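Local coordinates for DNA polymerase III, beta subunit (Eubacterium rectale, PDB 3T0P), which probably forms a ring-shaped head-to-tail homodimer around DNA that tethers DNA polymerases and other proteins to it and makes synthesis processive, at residues V215-T220 / I224-E229; V18-P23 / L200-K205; E42-A47 / G53-I58; E158-E163 / L167-L172. One frame throughout, in Å; residues are numbered along the deposited sequence.

Contact 1 of 4, residues V215-T220 / I224-E229; sequences VVIYIT and IVFEFE
Ile217 and Phe226 lie side by side on the buried face of a beta hairpin, and their contact is the closest between side chains here: CG1 of Ile217 comes 3.6 Å from CD2 of the Phe226 ring. With CG1 of Ile217 anti to the carbonyl carbon (chi1 -61°), CG2 is left to run toward the neighbouring pair, where it stands 3.8 Å from CD1 of Ile224. That same CD1 also packs 3.8 Å from CG1 of Ile219, so one methyl of Ile224 fills the space between two isoleucines of strand 215-220. Val215 CG1 meets the Phe226 ring at its edge. Beyond the segments, Ile219 and Ile224 rest on strand 187-196.

The other face, with Val216, Tyr218, Val225 and Glu227, is looser and partly open to solvent. Tyr218 turns the edge of its ring to the Glu227 carboxylate, CE2 lying 3.8 Å from OE1, with the two planes 83° apart; OE2 of Glu227 is in a salt bridge with Arg124.

Between the faces run two pairs of backbone bonds. Val216 and Glu227 exchange N-H and C=O, as do Tyr218 and Val225, each bond 2.8 Å from N to O and close to straight. The chemistry is thus divided: uniform backbone bonding fixes the register, hydrocarbon contact seals the inner face, and charge is confined to the outer one.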
loop_
_atom_site.group_PDB
_atom_site.type_symbol
_atom_site.label_atom_id
_atom_site.label_comp_id
_atom_site.label_asym_id
_atom_site.label_seq_id
_atom_site.Cartn_x
_atom_site.Cartn_y
_atom_site.Cartn_z
ATOM N N VAL B 215 3.195 8.686 -28.262
ATOM C CA VAL B 215 4.283 7.714 -28.202
ATOM C C VAL B 215 4.657 7.350 -29.640
ATOM O O VAL B 215 3.777 6.988 -30.435
ATOM C CB VAL B 215 3.921 6.440 -27.360
ATOM C CG1 VAL B 215 5.147 5.529 -27.189
ATOM C CG2 VAL B 215 3.400 6.850 -25.976
ATOM N N VAL B 216 5.948 7.427 -29.982
ATOM C CA VAL B 216 6.387 7.013 -31.326
ATOM C C VAL B 216 6.994 5.611 -31.170
ATOM O O VAL B 216 7.821 5.375 -30.287
ATOM C CB VAL B 216 7.336 8.035 -32.003
ATOM C CG1 VAL B 216 7.717 7.576 -33.418
ATOM C CG2 VAL B 216 6.695 9.421 -32.053
ATOM N N ILE B 217 6.520 4.667 -31.961
ATOM C CA ILE B 217 6.965 3.277 -31.853
ATOM C C ILE B 217 7.690 2.844 -33.143
ATOM O O ILE B 217 7.207 3.123 -34.234
ATOM C CB ILE B 217 5.743 2.354 -31.523
ATOM C CG1 ILE B 217 5.103 2.748 -30.162
ATOM C CG2 ILE B 217 6.132 0.851 -31.506
ATOM C CD1 ILE B 217 3.702 2.140 -29.895
ATOM N N TYR B 218 8.826 2.145 -33.006
ATOM C CA TYR B 218 9.562 1.571 -34.143
ATOM C C TYR B 218 9.707 0.096 -33.926
ATOM O O TYR B 218 10.094 -0.314 -32.833
ATOM C CB TYR B 218 10.960 2.202 -34.311
ATOM C CG TYR B 218 10.950 3.679 -34.597
ATOM C CD1 TYR B 218 10.816 4.156 -35.896
ATOM C CD2 TYR B 218 11.055 4.606 -33.566
ATOM C CE1 TYR B 218 10.800 5.523 -36.164
ATOM C CE2 TYR B 218 11.045 5.973 -33.822
ATOM C CZ TYR B 218 10.929 6.426 -35.124
ATOM O OH TYR B 218 10.933 7.772 -35.382
ATOM N N ILE B 219 9.389 -0.705 -34.947
ATOM C CA ILE B 219 9.500 -2.155 -34.905
ATOM C C ILE B 219 10.518 -2.542 -35.973
ATOM O O ILE B 219 10.230 -2.457 -37.161
ATOM C CB ILE B 219 8.107 -2.830 -35.061
ATOM C CG1 ILE B 219 7.179 -2.446 -33.878
ATOM C CG2 ILE B 219 8.280 -4.320 -35.107
ATOM C CD1 ILE B 219 5.686 -2.687 -34.076
ATOM N N THR B 220 11.751 -2.830 -35.535
ATOM C CA THR B 220 12.859 -3.147 -36.422
ATOM C C THR B 220 13.449 -4.489 -36.053
ATOM O O THR B 220 14.368 -4.587 -35.221
ATOM C CB THR B 220 13.906 -2.018 -36.468
ATOM O OG1 THR B 220 13.254 -0.815 -36.886
ATOM C CG2 THR B 220 15.070 -2.305 -37.461
ATOM N N ILE B 224 11.821 -3.559 -30.566
ATOM C CA ILE B 224 10.734 -2.595 -30.519
ATOM C C ILE B 224 11.281 -1.402 -29.729
ATOM O O ILE B 224 11.962 -1.596 -28.727
ATOM C CB ILE B 224 9.395 -3.138 -29.980
ATOM C CG1 ILE B 224 8.272 -2.071 -30.125
ATOM C CG2 ILE B 224 9.516 -3.686 -28.533
ATOM C CD1 ILE B 224 6.806 -2.661 -30.087
ATOM N N VAL B 225 11.031 -0.186 -30.220
ATOM C CA VAL B 225 11.464 1.075 -29.614
ATOM C C VAL B 225 10.225 1.944 -29.374
ATOM O O VAL B 225 9.385 2.083 -30.255
ATOM C CB VAL B 225 12.528 1.797 -30.499
ATOM C CG1 VAL B 225 12.955 3.141 -29.899
ATOM C CG2 VAL B 225 13.742 0.898 -30.765
ATOM N N PHE B 226 10.106 2.482 -28.161
ATOM C CA PHE B 226 9.068 3.409 -27.736
ATOM C C PHE B 226 9.725 4.719 -27.386
ATOM O O PHE B 226 10.641 4.718 -26.577
ATOM C CB PHE B 226 8.315 2.883 -26.494
ATOM C CG PHE B 226 7.645 1.550 -26.646
ATOM C CD1 PHE B 226 8.345 0.370 -26.406
ATOM C CD2 PHE B 226 6.296 1.467 -26.964
ATOM C CE1 PHE B 226 7.716 -0.866 -26.533
ATOM C CE2 PHE B 226 5.673 0.233 -27.081
ATOM C CZ PHE B 226 6.390 -0.924 -26.875
ATOM N N GLU B 227 9.287 5.829 -27.991
ATOM C CA GLU B 227 9.792 7.162 -27.644
ATOM C C GLU B 227 8.657 8.021 -27.148
ATOM O O GLU B 227 7.607 8.057 -27.764
ATOM C CB GLU B 227 10.471 7.884 -28.806
ATOM C CG GLU B 227 11.395 7.063 -29.667
ATOM C CD GLU B 227 12.117 7.992 -30.617
ATOM O OE1 GLU B 227 11.430 8.763 -31.324
ATOM O OE2 GLU B 227 13.363 8.058 -30.540
ATOM N N PHE B 228 8.871 8.707 -26.052
ATOM C CA PHE B 228 7.905 9.601 -25.440
ATOM C C PHE B 228 8.668 10.543 -24.540
ATOM O O PHE B 228 9.575 10.104 -23.832
ATOM C CB PHE B 228 6.798 8.822 -24.679
ATOM C CG PHE B 228 7.287 7.955 -23.549
ATOM C CD1 PHE B 228 7.885 6.721 -23.803
ATOM C CD2 PHE B 228 7.186 8.385 -22.226
ATOM C CE1 PHE B 228 8.366 5.929 -22.754
ATOM C CE2 PHE B 228 7.653 7.581 -21.173
ATOM C CZ PHE B 228 8.230 6.353 -21.442
ATOM N N GLU B 229 8.325 11.844 -24.610
ATOM C CA GLU B 229 8.923 12.949 -23.847
ATOM C C GLU B 229 10.447 12.913 -24.054
ATOM O O GLU B 229 10.862 13.028 -25.202
ATOM C CB GLU B 229 8.486 12.909 -22.365
ATOM C CG GLU B 229 6.976 12.799 -22.210
ATOM C CD GLU B 229 6.419 12.564 -20.813
ATOM O OE1 GLU B 229 7.145 12.038 -19.934
ATOM O OE2 GLU B 229 5.214 12.857 -20.623
#

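Contact 2 of 4, residues V18-P23 / L200-K205; sequences VSKAVP and LQEISK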
loop_
_atom_site.group_PDB
_atom_site.type_symbol
_atom_site.label_atom_id
_atom_site.label_comp_id
_atom_site.label_asym_id
_atom_site.label_seq_id
_atom_site.Cartn_x
_atom_site.Cartn_y
_atom_site.Cartn_z
ATOM N N VAL B 18 14.388 5.339 -15.496
ATOM C CA VAL B 18 15.343 4.294 -15.890
ATOM C C VAL B 18 15.369 3.119 -14.914
ATOM O O VAL B 18 15.683 2.010 -15.341
ATOM C CB VAL B 18 16.777 4.826 -16.187
ATOM C CG1 VAL B 18 16.747 5.831 -17.332
ATOM C CG2 VAL B 18 17.444 5.425 -14.950
ATOM N N SER B 19 14.998 3.340 -13.646
ATOM C CA SER B 19 14.918 2.306 -12.604
ATOM C C SER B 19 13.983 1.147 -12.973
ATOM O O SER B 19 14.144 0.051 -12.436
ATOM C CB SER B 19 14.450 2.911 -11.285
ATOM O OG SER B 19 15.530 3.652 -10.737
ATOM N N LYS B 20 13.009 1.375 -13.873
ATOM C CA LYS B 20 12.068 0.325 -14.312
ATOM C C LYS B 20 12.749 -0.765 -15.146
ATOM O O LYS B 20 12.129 -1.786 -15.393
ATOM C CB LYS B 20 10.895 0.931 -15.086
ATOM C CG LYS B 20 9.736 1.316 -14.169
ATOM C CD LYS B 20 10.101 2.453 -13.217
ATOM C CE LYS B 20 8.966 2.922 -12.364
ATOM N NZ LYS B 20 9.423 3.991 -11.431
ATOM N N ALA B 21 14.024 -0.558 -15.561
ATOM C CA ALA B 21 14.799 -1.529 -16.340
ATOM C C ALA B 21 15.893 -2.149 -15.488
ATOM O O ALA B 21 16.687 -2.950 -15.990
ATOM C CB ALA B 21 15.407 -0.863 -17.556
ATOM N N VAL B 22 15.956 -1.755 -14.202
ATOM C CA VAL B 22 16.951 -2.282 -13.264
ATOM C C VAL B 22 16.384 -3.595 -12.683
ATOM O O VAL B 22 15.293 -3.564 -12.120
ATOM C CB VAL B 22 17.378 -1.258 -12.160
ATOM C CG1 VAL B 22 18.276 -1.910 -11.119
ATOM C CG2 VAL B 22 18.063 -0.036 -12.768
ATOM N N PRO B 23 17.085 -4.754 -12.822
ATOM C CA PRO B 23 16.521 -6.013 -12.292
ATOM C C PRO B 23 16.265 -5.974 -10.783
ATOM O O PRO B 23 17.063 -5.469 -9.987
ATOM C CB PRO B 23 17.554 -7.074 -12.667
ATOM C CG PRO B 23 18.379 -6.450 -13.748
ATOM C CD PRO B 23 18.378 -4.982 -13.493
ATOM N N LEU B 200 6.041 -4.368 -21.419
ATOM C CA LEU B 200 4.732 -3.732 -21.355
ATOM C C LEU B 200 4.361 -3.377 -19.939
ATOM O O LEU B 200 3.851 -2.281 -19.737
ATOM C CB LEU B 200 3.671 -4.620 -22.009
ATOM C CG LEU B 200 3.962 -4.926 -23.489
ATOM C CD1 LEU B 200 2.946 -5.874 -24.028
ATOM C CD2 LEU B 200 4.016 -3.652 -24.339
ATOM N N GLN B 201 4.678 -4.235 -18.955
ATOM C CA GLN B 201 4.404 -3.925 -17.541
ATOM C C GLN B 201 5.249 -2.738 -17.069
ATOM O O GLN B 201 4.717 -1.829 -16.439
ATOM C CB GLN B 201 4.688 -5.133 -16.644
ATOM C CG GLN B 201 3.637 -6.218 -16.703
ATOM C CD GLN B 201 4.110 -7.523 -16.090
ATOM O OE1 GLN B 201 5.316 -7.806 -15.967
ATOM N NE2 GLN B 201 3.162 -8.385 -15.741
ATOM N N GLU B 202 6.547 -2.715 -17.422
ATOM C CA GLU B 202 7.448 -1.629 -17.008
ATOM C C GLU B 202 7.114 -0.310 -17.712
ATOM O O GLU B 202 7.196 0.751 -17.089
ATOM C CB GLU B 202 8.918 -2.014 -17.249
ATOM C CG GLU B 202 9.384 -3.205 -16.412
ATOM C CD GLU B 202 9.028 -3.168 -14.933
ATOM O OE1 GLU B 202 9.250 -2.116 -14.294
ATOM O OE2 GLU B 202 8.495 -4.179 -14.422
ATOM N N ILE B 203 6.700 -0.375 -18.983
ATOM C CA ILE B 203 6.356 0.848 -19.705
ATOM C C ILE B 203 5.031 1.460 -19.148
ATOM O O ILE B 203 4.906 2.690 -19.121
ATOM C CB ILE B 203 6.391 0.651 -21.243
ATOM C CG1 ILE B 203 6.611 1.984 -21.937
ATOM C CG2 ILE B 203 5.207 -0.081 -21.794
ATOM C CD1 ILE B 203 7.383 1.880 -23.190
ATOM N N SER B 204 4.093 0.608 -18.648
ATOM C CA SER B 204 2.872 1.047 -17.983
ATOM C C SER B 204 3.189 1.969 -16.786
ATOM O O SER B 204 2.477 2.940 -16.558
ATOM C CB SER B 204 2.069 -0.148 -17.481
ATOM O OG SER B 204 1.240 -0.631 -18.517
ATOM N N LYS B 205 4.262 1.664 -16.057
ATOM C CA LYS B 205 4.689 2.409 -14.865
ATOM C C LYS B 205 5.358 3.763 -15.196
ATOM O O LYS B 205 5.463 4.591 -14.305
ATOM C CB LYS B 205 5.684 1.559 -14.055
ATOM C CG LYS B 205 5.101 0.285 -13.456
ATOM C CD LYS B 205 6.210 -0.473 -12.756
ATOM C CE LYS B 205 5.798 -1.831 -12.285
ATOM N NZ LYS B 205 6.973 -2.588 -11.775
#
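This is a small surface contact between two domains: the 3-10 turn after helix 8-18, in the N-terminal domain, meets helix 197-206 of the central domain. Three residues carry it, Lys20 facing Glu202 and Lys205, and the area buried is 168 Å². The Glu202 chain folds back at chi2 (-47°), which brings its carboxylate beside the turn, where CG of Lys20 lies 3.5 Å from OE1. The same oxygen stands 3.1 Å from the Lys20 carbonyl O; both are acceptors, so this approach is not a bond. The ammonium of Lys20 bends away to the Asn16 carbonyl, leaving NZ 6.7 Å from Glu202 OE1. Instead, Glu202 pairs along its own helix with Lys205, whose NZ is 3.4 Å from OE1 in a long, weak salt bridge. Lys20 CE lies 3.9 Å from Lys205 CB. With Glu202 cut back to an alanine, the Lys205 ammonium is likely to lose its carboxylate mate and a gap to open beside the Lys20 methylenes. Helices side by side on one face of a continuous sheet, strands 43-48 and 52-58 joining strands 223-228 and 231-236 across the domain boundary, are typical of the sliding-clamp fold, whose helices line the ring's interior.

Contact 3 of 4, residues E42-A47 / G53-I58; sequences EIKLMA and GIETII. With EDO (1,2-ethanediol), chain X.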
loop_
_atom_site.group_PDB
_atom_site.type_symbol
_atom_site.label_atom_id
_atom_site.label_comp_id
_atom_site.label_asym_id
_atom_site.label_seq_id
_atom_site.Cartn_x
_atom_site.Cartn_y
_atom_site.Cartn_z
ATOM N N GLU B 42 25.228 15.683 -24.008
ATOM C CA GLU B 42 23.974 15.423 -23.303
ATOM C C GLU B 42 24.215 14.592 -22.060
ATOM O O GLU B 42 25.112 13.743 -22.049
ATOM C CB GLU B 42 22.967 14.672 -24.202
ATOM C CG GLU B 42 22.704 15.285 -25.562
ATOM C CD GLU B 42 21.897 14.376 -26.469
ATOM O OE1 GLU B 42 20.674 14.265 -26.244
ATOM O OE2 GLU B 42 22.482 13.778 -27.402
ATOM N N ILE B 43 23.395 14.793 -21.033
ATOM C CA ILE B 43 23.459 13.961 -19.833
ATOM C C ILE B 43 22.434 12.883 -20.044
ATOM O O ILE B 43 21.234 13.150 -20.117
ATOM C CB ILE B 43 23.273 14.711 -18.499
ATOM C CG1 ILE B 43 24.355 15.796 -18.326
ATOM C CG2 ILE B 43 23.249 13.705 -17.315
ATOM C CD1 ILE B 43 23.996 16.883 -17.310
ATOM N N LYS B 44 22.919 11.664 -20.163
ATOM C CA LYS B 44 22.097 10.506 -20.443
ATOM C C LYS B 44 22.126 9.545 -19.268
ATOM O O LYS B 44 23.210 9.174 -18.825
ATOM C CB LYS B 44 22.654 9.827 -21.715
ATOM C CG LYS B 44 21.643 9.309 -22.719
ATOM C CD LYS B 44 22.261 9.206 -24.143
ATOM C CE LYS B 44 22.648 7.789 -24.542
ATOM N NZ LYS B 44 23.599 7.713 -25.704
ATOM N N LEU B 45 20.945 9.147 -18.758
ATOM C CA LEU B 45 20.820 8.105 -17.747
ATOM C C LEU B 45 20.427 6.859 -18.460
ATOM O O LEU B 45 19.612 6.933 -19.371
ATOM C CB LEU B 45 19.799 8.424 -16.662
ATOM C CG LEU B 45 20.110 9.546 -15.703
ATOM C CD1 LEU B 45 19.065 9.601 -14.618
ATOM C CD2 LEU B 45 21.506 9.421 -15.102
HETATM N N MSE B 46 20.951 5.710 -18.051
HETATM C CA MSE B 46 20.653 4.459 -18.745
HETATM C C MSE B 46 20.621 3.271 -17.796
HETATM O O MSE B 46 21.461 3.168 -16.904
HETATM C CB MSE B 46 21.729 4.236 -19.818
HETATM C CG MSE B 46 21.375 3.193 -20.860
HETATM SE SE MSE B 46 22.805 2.995 -22.258
HETATM C CE MSE B 46 23.248 4.892 -22.565
ATOM N N ALA B 47 19.648 2.382 -17.999
ATOM C CA ALA B 47 19.536 1.099 -17.322
ATOM C C ALA B 47 19.222 0.031 -18.365
ATOM O O ALA B 47 18.456 0.279 -19.306
ATOM C CB ALA B 47 18.499 1.126 -16.232
ATOM N N GLY B 53 15.925 -2.052 -22.212
ATOM C CA GLY B 53 16.789 -0.896 -22.043
ATOM C C GLY B 53 15.972 0.377 -21.942
ATOM O O GLY B 53 15.008 0.563 -22.687
ATOM N N ILE B 54 16.299 1.236 -20.975
ATOM C CA ILE B 54 15.634 2.524 -20.827
ATOM C C ILE B 54 16.737 3.569 -20.752
ATOM O O ILE B 54 17.711 3.429 -20.008
ATOM C CB ILE B 54 14.587 2.656 -19.677
ATOM C CG1 ILE B 54 13.546 1.521 -19.711
ATOM C CG2 ILE B 54 13.872 4.022 -19.754
ATOM C CD1 ILE B 54 12.629 1.470 -18.504
ATOM N N GLU B 55 16.531 4.638 -21.503
ATOM C CA GLU B 55 17.415 5.776 -21.683
ATOM C C GLU B 55 16.625 7.046 -21.517
ATOM O O GLU B 55 15.512 7.155 -22.030
ATOM C CB GLU B 55 17.935 5.688 -23.111
ATOM C CG GLU B 55 19.280 6.296 -23.404
ATOM C CD GLU B 55 19.587 6.009 -24.857
ATOM O OE1 GLU B 55 18.955 6.647 -25.732
ATOM O OE2 GLU B 55 20.355 5.056 -25.121
ATOM N N THR B 56 17.193 8.023 -20.832
ATOM C CA THR B 56 16.509 9.290 -20.624
ATOM C C THR B 56 17.561 10.406 -20.591
ATOM O O THR B 56 18.720 10.175 -20.206
ATOM C CB THR B 56 15.578 9.206 -19.384
ATOM O OG1 THR B 56 14.539 10.175 -19.485
ATOM C CG2 THR B 56 16.312 9.339 -18.067
ATOM N N ILE B 57 17.177 11.590 -21.098
ATOM C CA ILE B 57 18.061 12.750 -21.158
ATOM C C ILE B 57 17.718 13.665 -19.997
ATOM O O ILE B 57 16.540 13.980 -19.782
ATOM C CB ILE B 57 18.012 13.484 -22.524
ATOM C CG1 ILE B 57 18.459 12.565 -23.704
ATOM C CG2 ILE B 57 18.819 14.800 -22.513
ATOM C CD1 ILE B 57 19.972 12.164 -23.754
ATOM N N ILE B 58 18.742 14.038 -19.226
ATOM C CA ILE B 58 18.617 14.934 -18.066
ATOM C C ILE B 58 19.140 16.297 -18.455
ATOM O O ILE B 58 20.233 16.397 -19.020
ATOM C CB ILE B 58 19.359 14.383 -16.812
ATOM C CG1 ILE B 58 18.949 12.938 -16.476
ATOM C CG2 ILE B 58 19.220 15.293 -15.600
ATOM C CD1 ILE B 58 17.432 12.660 -16.352
HETATM C C1 EDO X . 16.266 10.785 -26.384
HETATM O O1 EDO X . 14.990 10.414 -25.831
HETATM C C2 EDO X . 17.307 9.696 -26.134
HETATM O O2 EDO X . 17.161 9.165 -24.810
HETATM O O HOH W 1 21.702 17.156 -21.185
#
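Strands 43-47 and 53-58 run antiparallel at 153°, their axes 4.7 Å apart, and the hydrogen-bonded pairs Leu45-Thr56 and Ala47-Ile54 each exchange two backbone bonds, such as Leu45 N to Thr56 O at 2.8 Å. At the far end Ile58 N reaches Ile43 O, and a water bridges Ile43 N and Ile58 O.

On the face of Leu45, Thr56 and Ile58, the branch carbon of Leu45 packs across Ile58, CG to CG1 3.7 Å, while the CG2 methyl of Thr56 sits against Leu45 CB. Lys44, Met46, Glu55 and Ile57 occupy the other face. There Ile57 CD1 presses on the Lys44 chain, 3.5 Å from CG, tighter than usual for two carbons, and Glu42 OE1 approaches the same methyl. Lys44 bends at chi3 (102°) and passes its CE over the Glu55 carboxylate, 3.6 Å from CD. NZ stops 4.2 Å from OE2, beyond a salt bridge, so any attraction between the charges is probably modest. Glu55 OE1 accepts a weak hydrogen bond from the O2 hydroxyl of an ethanediol, and OE2 has the selenomethionine methyl CE of Met46 at 3.9 Å.

Leu45 and Thr56 are covered by helix 8-18, Ile43 and Ile58 by Cys6 of strand 3-7. Strand 33-38 pairs along the other edge of 43-47, and strand 231-236 of the central domain continues the sheet beyond 53-58.

Contact 4 of 4, residues E158-E163 / L167-L172; sequences ELFEIE and LRVVSL
From CB outward, the Arg168 side chain runs along Glu161, its partner across the hairpin. CB lies 3.9 Å from the Glu161 carbonyl O, and CD is 4.0 Å from Glu161 OE1. A bend at chi3 (99°) then brings NE to 2.8 Å from OE1 in a salt bridge. CZ follows at 3.2 Å from that oxygen, to which NH2 adds a weak bond, while NH1 pairs with Asp246. Glu161 OE1 lies near the guanidinium edge but tilted from its plane, and both N-H bonds to it are bent; OE1 is met from above the carboxylate plane, the two planes being 64° apart. Were a leucine to replace Arg168, the carboxylates of Glu161 and Asp246 would probably lose their shared positive mate.

Leu159 and Val170 pack beside the ion pair on that face. The opposite face is apolar: Val169 CG2 sits over the Phe160 ring in a CH-pi contact, 4.0 Å from its centroid, and Leu167 CD1 fits against Ile162 CG1 at 3.8 Å. Toward helix 197-206 the ring rests on Leu200. Backbone bonds tie Leu159 to Val170 and Glu161 to Arg168. With one Glu161 oxygen taking two N-H groups and Asp246 as second partner, the guanidinium is probably limited in its rotation.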
loop_
_atom_site.group_PDB
_atom_site.type_symbol
_atom_site.label_atom_id
_atom_site.label_comp_id
_atom_site.label_asym_id
_atom_site.label_seq_id
_atom_site.Cartn_x
_atom_site.Cartn_y
_atom_site.Cartn_z
ATOM N N GLU B 158 3.005 -10.359 -25.540
ATOM C CA GLU B 158 1.787 -9.934 -26.209
ATOM C C GLU B 158 2.043 -9.758 -27.679
ATOM O O GLU B 158 3.029 -9.112 -28.056
ATOM C CB GLU B 158 1.231 -8.640 -25.643
ATOM C CG GLU B 158 0.812 -8.771 -24.199
ATOM C CD GLU B 158 -0.315 -7.873 -23.745
ATOM O OE1 GLU B 158 -0.419 -6.712 -24.199
ATOM O OE2 GLU B 158 -1.098 -8.347 -22.899
ATOM N N LEU B 159 1.160 -10.320 -28.510
ATOM C CA LEU B 159 1.220 -10.126 -29.942
ATOM C C LEU B 159 0.780 -8.691 -30.288
ATOM O O LEU B 159 -0.250 -8.216 -29.802
ATOM C CB LEU B 159 0.325 -11.144 -30.677
ATOM C CG LEU B 159 0.246 -10.998 -32.213
ATOM C CD1 LEU B 159 1.487 -11.554 -32.887
ATOM C CD2 LEU B 159 -0.986 -11.687 -32.751
ATOM N N PHE B 160 1.571 -8.017 -31.133
ATOM C CA PHE B 160 1.263 -6.706 -31.688
ATOM C C PHE B 160 1.147 -6.905 -33.198
ATOM O O PHE B 160 2.119 -7.312 -33.832
ATOM C CB PHE B 160 2.333 -5.680 -31.288
ATOM C CG PHE B 160 2.039 -5.042 -29.951
ATOM C CD1 PHE B 160 2.175 -5.766 -28.766
ATOM C CD2 PHE B 160 1.623 -3.720 -29.870
ATOM C CE1 PHE B 160 1.878 -5.186 -27.531
ATOM C CE2 PHE B 160 1.336 -3.134 -28.628
ATOM C CZ PHE B 160 1.451 -3.880 -27.467
ATOM N N GLU B 161 -0.064 -6.725 -33.761
ATOM C CA GLU B 161 -0.314 -6.946 -35.183
ATOM C C GLU B 161 -0.929 -5.712 -35.851
ATOM O O GLU B 161 -1.925 -5.169 -35.374
ATOM C CB GLU B 161 -1.219 -8.156 -35.359
ATOM C CG GLU B 161 -1.303 -8.683 -36.774
ATOM C CD GLU B 161 -2.202 -9.894 -36.928
ATOM O OE1 GLU B 161 -2.818 -10.323 -35.924
ATOM O OE2 GLU B 161 -2.304 -10.408 -38.066
ATOM N N ILE B 162 -0.305 -5.272 -36.943
ATOM C CA ILE B 162 -0.707 -4.105 -37.727
ATOM C C ILE B 162 -0.950 -4.535 -39.159
ATOM O O ILE B 162 -0.122 -5.236 -39.733
ATOM C CB ILE B 162 0.372 -2.987 -37.664
ATOM C CG1 ILE B 162 0.431 -2.332 -36.284
ATOM C CG2 ILE B 162 0.155 -1.931 -38.756
ATOM C CD1 ILE B 162 1.826 -1.808 -35.903
ATOM N N GLU B 163 -2.100 -4.120 -39.713
ATOM C CA GLU B 163 -2.555 -4.309 -41.093
ATOM C C GLU B 163 -3.280 -3.030 -41.476
ATOM O O GLU B 163 -4.271 -2.678 -40.831
ATOM C CB GLU B 163 -3.482 -5.550 -41.249
ATOM C CG GLU B 163 -2.984 -6.849 -40.624
ATOM C CD GLU B 163 -1.875 -7.595 -41.346
ATOM O OE1 GLU B 163 -2.045 -7.897 -42.552
ATOM O OE2 GLU B 163 -0.870 -7.949 -40.685
ATOM N N LEU B 167 -4.684 -1.997 -35.615
ATOM C CA LEU B 167 -3.762 -2.577 -34.672
ATOM C C LEU B 167 -4.544 -3.550 -33.837
ATOM O O LEU B 167 -5.652 -3.242 -33.396
ATOM C CB LEU B 167 -3.067 -1.498 -33.794
ATOM C CG LEU B 167 -2.337 -1.990 -32.516
ATOM C CD1 LEU B 167 -1.091 -2.830 -32.837
ATOM C CD2 LEU B 167 -1.935 -0.830 -31.634
ATOM N N ARG B 168 -3.960 -4.716 -33.600
ATOM C CA ARG B 168 -4.579 -5.771 -32.798
ATOM C C ARG B 168 -3.560 -6.216 -31.775
ATOM O O ARG B 168 -2.409 -6.460 -32.149
ATOM C CB ARG B 168 -5.035 -6.916 -33.728
ATOM C CG ARG B 168 -5.531 -8.164 -33.052
ATOM C CD ARG B 168 -6.149 -9.089 -34.085
ATOM N NE ARG B 168 -5.236 -10.151 -34.506
ATOM C CZ ARG B 168 -5.633 -11.361 -34.887
ATOM N NH1 ARG B 168 -6.927 -11.673 -34.897
ATOM N NH2 ARG B 168 -4.741 -12.275 -35.243
ATOM N N VAL B 169 -3.961 -6.240 -30.474
ATOM C CA VAL B 169 -3.114 -6.625 -29.348
ATOM C C VAL B 169 -3.713 -7.870 -28.741
ATOM O O VAL B 169 -4.911 -7.902 -28.468
ATOM C CB VAL B 169 -2.923 -5.464 -28.340
ATOM C CG1 VAL B 169 -2.100 -5.893 -27.125
ATOM C CG2 VAL B 169 -2.271 -4.267 -29.035
ATOM N N VAL B 170 -2.890 -8.934 -28.609
ATOM C CA VAL B 170 -3.345 -10.261 -28.163
ATOM C C VAL B 170 -2.459 -10.796 -27.046
ATOM O O VAL B 170 -1.237 -10.730 -27.146
ATOM C CB VAL B 170 -3.383 -11.285 -29.350
ATOM C CG1 VAL B 170 -3.933 -12.645 -28.929
ATOM C CG2 VAL B 170 -4.163 -10.756 -30.540
ATOM N N SER B 171 -3.087 -11.369 -26.006
ATOM C CA SER B 171 -2.436 -12.136 -24.952
ATOM C C SER B 171 -3.247 -13.409 -24.702
ATOM O O SER B 171 -4.461 -13.429 -24.931
ATOM C CB SER B 171 -2.268 -11.335 -23.679
ATOM O OG SER B 171 -3.528 -10.971 -23.154
ATOM N N LEU B 172 -2.571 -14.486 -24.297
ATOM C CA LEU B 172 -3.196 -15.760 -23.996
ATOM C C LEU B 172 -2.303 -16.561 -23.053
ATOM O O LEU B 172 -1.093 -16.387 -23.044
ATOM C CB LEU B 172 -3.568 -16.563 -25.271
ATOM C CG LEU B 172 -2.462 -17.088 -26.190
ATOM C CD1 LEU B 172 -2.060 -18.518 -25.824
ATOM C CD2 LEU B 172 -2.947 -17.123 -27.620
#

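Overall arrangement
Contacts 1, 3 and 4 are buried antiparallel hairpins held by backbone bonds, whereas contact 2 is a surface meeting of helix 197-206 and the turn after helix 8-18, without hydrogen bonds between its segments. Contacts 1 and 3 belong to one sheet spanning the N-terminal and central domains; contact 4 lies in the next sheet. Helix 197-206 links the set: Ile203 CD1 packs 3.5 Å from Phe226 CG of contact 1, and Leu200 CD1 3.7 Å from Phe160 CE1 of contact 4. The end of helix 8-18 packs on contact 3 through Val18, and Val22 beyond the turn touches Ala47. Charge differs: a short but bent salt bridge crosses contact 4, whereas Lys44 and Glu55 of contact 3 only approach.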